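Local coordinates for glycosylation Associate Protein 2 (PDB 6OYC) that probably helps to modify and export serine-rich repeat glycoproteins through the accessory Sec system, as a member of the Gap123 complex, at residues Asn460-Ala465 against Gly489-Cys494; Ile395-Thr400 against Asp464-Ser469; Phe453-Met458 against His480-Arg485. All coordinates share one frame; numbering follows the deposited sequence.

The three contacts lie together in the C-terminal alpha/beta part of the chain, their centres about 11 Å (contacts 1 and 2), 14 Å (2 and 3) and 16 Å (1 and 3) apart. Along the sequence come 395-400, strand 453-458, loop 460-465, which runs on into 464-469, then 480-485 and 489-494. Contact 3 pairs the last two strands of the mixed sheet, contact 1 joins the loops that follow those strands, and contact 2 ties the first of these loops to the start of helix 398-403. Contacts 1 and 2 share Asp464, so the loop carrying Asp461 is held from two directions, next to what is probably a Ser-His-Asp site.

Contact 1 of 3, residues Asn460-Ala465 against Gly489-Cys494; sequences NDDYDA and GRHGDC
His491 meets three side chains of loop 460-465, Asp461 most directly. Its CG is anti to the backbone N (chi1 -169°), and the ring lies beside the Asp461 side chain, both pointing the same way. ND1 gives its N-H to Asp461 OD2 over 2.5 Å; the oxygen lies in the imidazole plane and uses its syn lone pair, while the carboxylate stands 85° to the ring. The other oxygen, Asp461 OD1, accepts the backbone N atoms of Tyr463 and Asp464 from opposite faces, an Asx turn and Asx motif that limit rotation of the carboxylate. Asp462 crosses His491 at about a right angle, and the His491 backbone N reaches Asp462 OD2 from above the carboxylate plane, at 3.3 Å. Tyr463 turns an edge toward the imidazole face in an offset edge-to-face pair, with centroids 5.6 Å apart; its OH bonds the carbonyl of Asp411.

Asn460 works at the other end of the contact. Its OD1 accepts the backbone N of Gly489 in the carbonyl plane, at 2.8 Å, and the return bond from Asn460 N to Gly489 O is weak. Arg490 adds a CA-H contact, with CA 3.4 Å from Asn460 O, and lays CG against the same oxygen.

On its far side His491 NE2 is hydrogen-bonded to Ser371 OG, which completes a Ser-His-Asp arrangement consistent with a catalytic triad of the alpha/beta-hydrolase kind. The two loops follow the neighbouring parallel strands 452-458 and 482-487, the first leading into helix 467-473 and the second, through a type I turn from Arg490 to Asp493, into helix 495-514.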
loop_
_atom_site.group_PDB
_atom_site.type_symbol
_atom_site.label_atom_id
_atom_site.label_comp_id
_atom_site.label_asym_id
_atom_site.label_seq_id
_atom_site.Cartn_x
_atom_site.Cartn_y
_atom_site.Cartn_z
ATOM N N ASN B 460 -28.140 14.071 -3.660
ATOM C CA ASN B 460 -28.525 14.363 -2.283
ATOM C C ASN B 460 -27.402 13.997 -1.317
ATOM O O ASN B 460 -27.642 13.351 -0.290
ATOM C CB ASN B 460 -29.810 13.609 -1.929
ATOM C CG ASN B 460 -30.784 13.531 -3.095
ATOM O OD1 ASN B 460 -30.985 12.470 -3.683
ATOM N ND2 ASN B 460 -31.395 14.660 -3.431
ATOM N N ASP B 461 -26.179 14.421 -1.631
ATOM C CA ASP B 461 -25.011 13.991 -0.873
ATOM C C ASP B 461 -24.972 14.678 0.485
ATOM O O ASP B 461 -24.971 15.910 0.574
ATOM C CB ASP B 461 -23.729 14.275 -1.654
ATOM C CG ASP B 461 -22.531 13.527 -1.096
ATOM O OD1 ASP B 461 -21.957 13.992 -0.087
ATOM O OD2 ASP B 461 -22.168 12.472 -1.661
ATOM N N ASP B 462 -24.922 13.869 1.539
ATOM C CA ASP B 462 -24.880 14.337 2.916
ATOM C C ASP B 462 -23.508 14.849 3.342
ATOM O O ASP B 462 -23.378 15.355 4.463
ATOM C CB ASP B 462 -25.312 13.194 3.843
ATOM C CG ASP B 462 -24.837 11.838 3.343
ATOM O OD1 ASP B 462 -25.140 10.808 3.984
ATOM O OD2 ASP B 462 -24.167 11.809 2.288
ATOM N N TYR B 463 -22.489 14.737 2.489
ATOM C CA TYR B 463 -21.113 14.993 2.897
ATOM C C TYR B 463 -20.462 16.123 2.118
ATOM O O TYR B 463 -19.942 17.066 2.723
ATOM C CB TYR B 463 -20.288 13.702 2.763
ATOM C CG TYR B 463 -20.664 12.676 3.802
ATOM C CD1 TYR B 463 -20.399 12.899 5.144
ATOM C CD2 TYR B 463 -21.296 11.490 3.449
ATOM C CE1 TYR B 463 -20.750 11.975 6.108
ATOM C CE2 TYR B 463 -21.654 10.558 4.408
ATOM C CZ TYR B 463 -21.377 10.810 5.738
ATOM O OH TYR B 463 -21.724 9.898 6.707
ATOM N N ASP B 464 -20.456 16.057 0.787
ATOM C CA ASP B 464 -19.914 17.143 -0.019
ATOM C C ASP B 464 -20.881 17.412 -1.170
ATOM O O ASP B 464 -20.568 17.188 -2.331
ATOM C CB ASP B 464 -18.511 16.838 -0.542
ATOM C CG ASP B 464 -17.729 18.101 -0.825
ATOM O OD1 ASP B 464 -18.340 19.182 -0.693
ATOM O OD2 ASP B 464 -16.523 18.023 -1.166
ATOM N N ALA B 465 -22.069 17.912 -0.822
ATOM C CA ALA B 465 -23.086 18.196 -1.829
ATOM C C ALA B 465 -22.537 19.072 -2.953
ATOM O O ALA B 465 -22.822 18.837 -4.132
ATOM C CB ALA B 465 -24.291 18.863 -1.165
ATOM N N GLY B 489 -30.225 9.901 -4.305
ATOM C CA GLY B 489 -29.939 9.220 -3.058
ATOM C C GLY B 489 -28.792 9.879 -2.312
ATOM O O GLY B 489 -28.094 10.755 -2.820
ATOM N N ARG B 490 -28.621 9.435 -1.065
ATOM C CA ARG B 490 -27.537 9.922 -0.225
ATOM C C ARG B 490 -26.228 9.242 -0.627
ATOM O O ARG B 490 -26.199 8.353 -1.482
ATOM C CB ARG B 490 -27.866 9.697 1.251
ATOM C CG ARG B 490 -28.800 10.746 1.836
ATOM C CD ARG B 490 -29.898 10.101 2.667
ATOM N NE ARG B 490 -30.646 9.107 1.900
ATOM C CZ ARG B 490 -31.659 9.389 1.084
ATOM N NH1 ARG B 490 -32.062 10.642 0.923
ATOM N NH2 ARG B 490 -32.275 8.414 0.426
ATOM N N HIS B 491 -25.126 9.659 0.010
ATOM C CA HIS B 491 -23.788 9.230 -0.400
ATOM C C HIS B 491 -23.626 7.713 -0.445
ATOM O O HIS B 491 -22.734 7.221 -1.142
ATOM C CB HIS B 491 -22.740 9.832 0.539
ATOM C CG HIS B 491 -21.326 9.684 0.063
ATOM N ND1 HIS B 491 -20.763 10.521 -0.878
ATOM C CD2 HIS B 491 -20.351 8.811 0.419
ATOM C CE1 HIS B 491 -19.507 10.165 -1.088
ATOM N NE2 HIS B 491 -19.233 9.129 -0.316
ATOM N N GLY B 492 -24.469 6.958 0.256
ATOM C CA GLY B 492 -24.270 5.524 0.363
ATOM C C GLY B 492 -25.121 4.639 -0.530
ATOM O O GLY B 492 -24.919 3.421 -0.551
ATOM N N ASP B 493 -26.066 5.216 -1.270
ATOM C CA ASP B 493 -26.967 4.425 -2.099
ATOM C C ASP B 493 -26.445 4.287 -3.529
ATOM O O ASP B 493 -25.460 4.913 -3.935
ATOM C CB ASP B 493 -28.364 5.038 -2.128
ATOM C CG ASP B 493 -28.829 5.474 -0.774
ATOM O OD1 ASP B 493 -29.325 4.615 -0.018
ATOM O OD2 ASP B 493 -28.705 6.677 -0.466
ATOM N N CYS B 494 -27.148 3.454 -4.303
ATOM C CA CYS B 494 -26.788 3.174 -5.692
ATOM C C CYS B 494 -25.328 2.747 -5.805
ATOM O O CYS B 494 -24.670 2.971 -6.825
ATOM C CB CYS B 494 -27.083 4.380 -6.593
ATOM S SG CYS B 494 -28.839 4.826 -6.689
#

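Contact 2 of 3, residues Ile395-Thr400 against Asp464-Ser469; sequences IFNLGT and DATAFS
Asp464 is held by three N-H donors of 395-400, two from the backbone and one from the Asn397 side chain. OD2 accepts the two neighbouring backbone donors, Phe396 N at 2.7 Å and Asn397 N at 2.6 Å. The first comes nearly in line with the C-O bond and the second on the syn side, 31° out of the carboxylate plane. OD1 takes the side-chain amide of Asn397: ND2 lies 2.8 Å from it, and the bond is close to straight at 169°. That oxygen uses its syn lone pair and lies in the amide plane, although the two flat groups are nearly perpendicular and the side chains cross at about a right angle. Asp464 CG is anti to its backbone N (chi1 -155°), which carries the carboxylate across to these donors. Three N-H groups around a buried acid would be expected to stabilise its charged form.

Asn397 has further polar partners: ND2 also binds Asp470 OD2, and OD1 accepts the indole N-H of Trp440, so both ends of the amide are fixed. Farther out, the methyl CG2 of Thr466 comes tightly up to the amide nitrogen, 3.2 Å from Asn397 ND2, while Thr466 OG1 turns to Asp470. Phe396 supplies the apolar side of the contact. Its CD2 lies 4.1 Å from Ala467 CB, and the carbonyl O of Ala467 sits at the ring edge, near its plane; the same ring stacks on Phe439.

A type I turn from Asp464 to Ala467 leads into helix 467-473, and Asn397 occupies the N-cap position of helix 398-403, though its side chain makes no capping bond. The contact thus joins the starts of two helices by a buried Asp that binds backbone N-H groups, beside the probable triad of an alpha/beta-hydrolase fold.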
loop_
_atom_site.group_PDB
_atom_site.type_symbol
_atom_site.label_atom_id
_atom_site.label_comp_id
_atom_site.label_asym_id
_atom_site.label_seq_id
_atom_site.Cartn_x
_atom_site.Cartn_y
_atom_site.Cartn_z
ATOM N N ILE B 395 -15.265 13.877 -3.139
ATOM C CA ILE B 395 -15.107 14.637 -1.909
ATOM C C ILE B 395 -13.950 15.599 -2.127
ATOM O O ILE B 395 -12.804 15.162 -2.293
ATOM C CB ILE B 395 -14.846 13.741 -0.693
ATOM C CG1 ILE B 395 -15.901 12.641 -0.601
ATOM C CG2 ILE B 395 -14.840 14.586 0.575
ATOM C CD1 ILE B 395 -15.617 11.613 0.455
ATOM N N PHE B 396 -14.244 16.903 -2.153
ATOM C CA PHE B 396 -13.225 17.927 -2.353
ATOM C C PHE B 396 -13.154 18.936 -1.224
ATOM O O PHE B 396 -12.117 19.593 -1.070
ATOM C CB PHE B 396 -13.458 18.728 -3.653
ATOM C CG PHE B 396 -13.571 17.895 -4.911
ATOM C CD1 PHE B 396 -12.870 16.708 -5.060
ATOM C CD2 PHE B 396 -14.370 18.334 -5.967
ATOM C CE1 PHE B 396 -12.982 15.956 -6.239
ATOM C CE2 PHE B 396 -14.484 17.597 -7.141
ATOM C CZ PHE B 396 -13.790 16.403 -7.276
ATOM N N ASN B 397 -14.218 19.098 -0.454
ATOM C CA ASN B 397 -14.296 20.133 0.566
ATOM C C ASN B 397 -14.213 19.442 1.924
ATOM O O ASN B 397 -15.230 19.147 2.557
ATOM C CB ASN B 397 -15.569 20.958 0.389
ATOM C CG ASN B 397 -15.680 21.563 -1.009
ATOM O OD1 ASN B 397 -14.936 22.483 -1.365
ATOM N ND2 ASN B 397 -16.596 21.034 -1.811
ATOM N N LEU B 398 -12.979 19.177 2.362
ATOM C CA LEU B 398 -12.792 18.406 3.589
ATOM C C LEU B 398 -13.215 19.210 4.814
ATOM O O LEU B 398 -13.890 18.679 5.705
ATOM C CB LEU B 398 -11.337 17.953 3.701
ATOM C CG LEU B 398 -11.072 16.603 3.044
ATOM C CD1 LEU B 398 -9.620 16.181 3.227
ATOM C CD2 LEU B 398 -12.029 15.558 3.592
ATOM N N GLY B 399 -12.828 20.490 4.873
ATOM C CA GLY B 399 -13.315 21.365 5.928
ATOM C C GLY B 399 -14.830 21.409 6.021
ATOM O O GLY B 399 -15.386 21.503 7.120
ATOM N N THR B 400 -15.516 21.312 4.880
ATOM C CA THR B 400 -16.972 21.196 4.887
ATOM C C THR B 400 -17.420 19.846 5.442
ATOM O O THR B 400 -18.383 19.778 6.220
ATOM C CB THR B 400 -17.520 21.407 3.470
ATOM O OG1 THR B 400 -17.342 22.779 3.085
ATOM C CG2 THR B 400 -18.999 21.020 3.387
ATOM N N ASP B 464 -20.456 16.057 0.787
ATOM C CA ASP B 464 -19.914 17.143 -0.019
ATOM C C ASP B 464 -20.881 17.412 -1.170
ATOM O O ASP B 464 -20.568 17.188 -2.331
ATOM C CB ASP B 464 -18.511 16.838 -0.542
ATOM C CG ASP B 464 -17.729 18.101 -0.825
ATOM O OD1 ASP B 464 -18.340 19.182 -0.693
ATOM O OD2 ASP B 464 -16.523 18.023 -1.166
ATOM N N ALA B 465 -22.069 17.912 -0.822
ATOM C CA ALA B 465 -23.086 18.196 -1.829
ATOM C C ALA B 465 -22.537 19.072 -2.953
ATOM O O ALA B 465 -22.822 18.837 -4.132
ATOM C CB ALA B 465 -24.291 18.863 -1.165
ATOM N N THR B 466 -21.709 20.052 -2.606
ATOM C CA THR B 466 -21.196 21.088 -3.497
ATOM C C THR B 466 -20.097 20.612 -4.458
ATOM O O THR B 466 -19.614 21.423 -5.260
ATOM C CB THR B 466 -20.673 22.240 -2.624
ATOM O OG1 THR B 466 -20.020 23.226 -3.424
ATOM C CG2 THR B 466 -19.715 21.732 -1.555
ATOM N N ALA B 467 -19.708 19.334 -4.414
ATOM C CA ALA B 467 -18.472 18.901 -5.063
ATOM C C ALA B 467 -18.536 19.076 -6.582
ATOM O O ALA B 467 -17.695 19.764 -7.176
ATOM C CB ALA B 467 -18.171 17.447 -4.687
ATOM N N PHE B 468 -19.514 18.438 -7.232
ATOM C CA PHE B 468 -19.613 18.530 -8.686
ATOM C C PHE B 468 -19.740 19.979 -9.143
ATOM O O PHE B 468 -18.974 20.437 -9.999
ATOM C CB PHE B 468 -20.795 17.705 -9.197
ATOM C CG PHE B 468 -20.984 17.790 -10.688
ATOM C CD1 PHE B 468 -19.891 17.891 -11.539
ATOM C CD2 PHE B 468 -22.251 17.798 -11.241
ATOM C CE1 PHE B 468 -20.067 17.983 -12.914
ATOM C CE2 PHE B 468 -22.430 17.881 -12.620
ATOM C CZ PHE B 468 -21.331 17.974 -13.454
ATOM N N SER B 469 -20.700 20.716 -8.576
ATOM C CA SER B 469 -20.928 22.102 -8.982
ATOM C C SER B 469 -19.654 22.928 -8.881
ATOM O O SER B 469 -19.265 23.605 -9.837
ATOM C CB SER B 469 -22.031 22.731 -8.130
ATOM O OG SER B 469 -23.039 21.788 -7.833
#

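Contact 3 of 3, residues Phe453-Met458 against His480-Arg485; sequences FALAYM and HKILGR
Phe453 and Ile482 begin a parallel strand pairing that is regular at one end and slack at the other. At the regular end the bonds are short and nearly straight: Phe453 N reaches Lys481 O at 2.8 Å, and Leu483 N reaches Phe453 O at 2.8 Å. Leu455 N follows, bonding Leu483 O at 3.0 Å. Phe453 and Ile482 lie side by side and point the same way, with Phe453 CD1 3.8 Å from Ile482 CG1; the carbonyl O of Lys481 meets the phenyl ring at its edge. Leu455 CD1 adds a lighter touch, 4.4 Å from Ile482 CG2. These three buried side chains share one face of the sheet.

Toward Gly484 and Arg485 the pairing relaxes. Arg485 N still approaches Leu455 O, but the bond is weak, bent to 118° at the hydrogen. Two CA-H contacts accompany it, from Gly484 CA to Leu455 O and from Ala456 CA to Arg485 O. Tyr457 has CG between the backbone N and the carbonyl carbon (chi1 60°); the ring reaches the second strand with its CE1 corner, 3.6 Å from Arg485 N, and has Gly484 CA at its edge. On the opposite face Leu483 and Arg485 of the second strand are exposed, while Ala456 is buried, and Arg485 leads its guanidinium away from the first strand.

The strands run 29° from exactly parallel as parts of a beta-alpha-beta unit whose helix 467-473 packs on Leu455 through Phe468 and Leu471 and on Ile482 through Phe468 and Leu472. Helix 495-514 packs on the other face, its Trp501 touching Ala454, Ala456 and Arg485. Strand 452-458 pairs on its other edge with strand 388-392, and 482-487 is the outermost strand of the mixed sheet within the chain.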
loop_
_atom_site.group_PDB
_atom_site.type_symbol
_atom_site.label_atom_id
_atom_site.label_comp_id
_atom_site.label_asym_id
_atom_site.label_seq_id
_atom_site.Cartn_x
_atom_site.Cartn_y
_atom_site.Cartn_z
ATOM N N PHE B 453 -12.959 14.841 -17.531
ATOM C CA PHE B 453 -13.460 14.302 -16.266
ATOM C C PHE B 453 -14.698 13.446 -16.499
ATOM O O PHE B 453 -15.699 13.928 -17.038
ATOM C CB PHE B 453 -13.795 15.413 -15.268
ATOM C CG PHE B 453 -12.596 16.139 -14.738
ATOM C CD1 PHE B 453 -12.035 17.186 -15.450
ATOM C CD2 PHE B 453 -12.032 15.785 -13.522
ATOM C CE1 PHE B 453 -10.929 17.867 -14.961
ATOM C CE2 PHE B 453 -10.924 16.462 -13.029
ATOM C CZ PHE B 453 -10.374 17.502 -13.746
ATOM N N ALA B 454 -14.632 12.188 -16.079
ATOM C CA ALA B 454 -15.803 11.334 -15.970
ATOM C C ALA B 454 -16.214 11.329 -14.508
ATOM O O ALA B 454 -15.458 10.864 -13.651
ATOM C CB ALA B 454 -15.512 9.915 -16.449
ATOM N N LEU B 455 -17.397 11.847 -14.222
ATOM C CA LEU B 455 -17.775 12.147 -12.852
ATOM C C LEU B 455 -19.156 11.579 -12.574
ATOM O O LEU B 455 -20.120 11.919 -13.264
ATOM C CB LEU B 455 -17.741 13.652 -12.622
ATOM C CG LEU B 455 -17.674 14.157 -11.198
ATOM C CD1 LEU B 455 -16.953 15.493 -11.222
ATOM C CD2 LEU B 455 -19.076 14.305 -10.640
ATOM N N ALA B 456 -19.248 10.712 -11.575
ATOM C CA ALA B 456 -20.525 10.301 -11.018
ATOM C C ALA B 456 -20.665 10.906 -9.630
ATOM O O ALA B 456 -19.698 10.943 -8.864
ATOM C CB ALA B 456 -20.642 8.779 -10.950
ATOM N N TYR B 457 -21.860 11.400 -9.311
ATOM C CA TYR B 457 -22.084 12.073 -8.043
ATOM C C TYR B 457 -23.486 11.766 -7.550
ATOM O O TYR B 457 -24.380 11.423 -8.326
ATOM C CB TYR B 457 -21.893 13.594 -8.152
ATOM C CG TYR B 457 -22.824 14.245 -9.148
ATOM C CD1 TYR B 457 -22.549 14.201 -10.511
ATOM C CD2 TYR B 457 -23.987 14.885 -8.731
ATOM C CE1 TYR B 457 -23.396 14.779 -11.432
ATOM C CE2 TYR B 457 -24.846 15.474 -9.646
ATOM C CZ TYR B 457 -24.540 15.420 -10.996
ATOM O OH TYR B 457 -25.372 15.992 -11.926
ATOM N N MET B 458 -23.659 11.884 -6.239
ATOM C CA MET B 458 -24.965 11.789 -5.613
ATOM C C MET B 458 -25.574 13.182 -5.549
ATOM O O MET B 458 -24.903 14.139 -5.145
ATOM C CB MET B 458 -24.853 11.188 -4.215
ATOM C CG MET B 458 -24.219 9.816 -4.182
ATOM S SD MET B 458 -24.911 8.710 -5.424
ATOM C CE MET B 458 -26.459 8.228 -4.660
ATOM N N HIS B 480 -17.397 20.987 -22.242
ATOM C CA HIS B 480 -17.213 19.572 -22.544
ATOM C C HIS B 480 -16.278 18.858 -21.575
ATOM O O HIS B 480 -16.322 17.627 -21.493
ATOM C CB HIS B 480 -16.648 19.440 -23.955
ATOM C CG HIS B 480 -15.403 20.243 -24.164
ATOM N ND1 HIS B 480 -15.414 21.616 -24.289
ATOM C CD2 HIS B 480 -14.103 19.872 -24.231
ATOM C CE1 HIS B 480 -14.178 22.053 -24.443
ATOM N NE2 HIS B 480 -13.363 21.015 -24.412
ATOM N N LYS B 481 -15.423 19.591 -20.853
ATOM C CA LYS B 481 -14.327 18.940 -20.140
ATOM C C LYS B 481 -14.814 18.080 -18.975
ATOM O O LYS B 481 -14.145 17.104 -18.620
ATOM C CB LYS B 481 -13.313 19.981 -19.659
ATOM C CG LYS B 481 -12.083 20.094 -20.562
ATOM C CD LYS B 481 -10.910 20.763 -19.853
ATOM C CE LYS B 481 -9.621 20.645 -20.668
ATOM N NZ LYS B 481 -9.715 21.311 -22.009
ATOM N N ILE B 482 -15.968 18.393 -18.386
ATOM C CA ILE B 482 -16.504 17.631 -17.259
ATOM C C ILE B 482 -17.804 16.979 -17.676
ATOM O O ILE B 482 -18.808 17.667 -17.891
ATOM C CB ILE B 482 -16.739 18.501 -16.028
ATOM C CG1 ILE B 482 -15.421 18.926 -15.456
ATOM C CG2 ILE B 482 -17.463 17.747 -14.949
ATOM C CD1 ILE B 482 -15.405 20.374 -15.312
ATOM N N LEU B 483 -17.816 15.659 -17.696
ATOM C CA LEU B 483 -19.014 14.885 -17.991
ATOM C C LEU B 483 -19.582 14.379 -16.670
ATOM O O LEU B 483 -19.075 13.412 -16.098
ATOM C CB LEU B 483 -18.681 13.730 -18.924
ATOM C CG LEU B 483 -18.053 14.044 -20.284
ATOM C CD1 LEU B 483 -18.510 13.012 -21.290
ATOM C CD2 LEU B 483 -18.407 15.443 -20.767
ATOM N N GLY B 484 -20.630 15.033 -16.187
ATOM C CA GLY B 484 -21.324 14.537 -15.022
ATOM C C GLY B 484 -22.287 13.419 -15.369
ATOM O O GLY B 484 -22.625 13.189 -16.526
ATOM N N ARG B 485 -22.698 12.691 -14.331
ATOM C CA ARG B 485 -23.814 11.747 -14.430
ATOM C C ARG B 485 -24.322 11.575 -12.995
ATOM O O ARG B 485 -23.817 10.736 -12.249
ATOM C CB ARG B 485 -23.426 10.415 -15.044
ATOM C CG ARG B 485 -24.482 9.328 -14.825
ATOM C CD ARG B 485 -24.568 8.302 -15.954
ATOM N NE ARG B 485 -25.476 7.217 -15.582
ATOM C CZ ARG B 485 -25.615 6.075 -16.251
ATOM N NH1 ARG B 485 -24.904 5.845 -17.350
ATOM N NH2 ARG B 485 -26.469 5.158 -15.812
#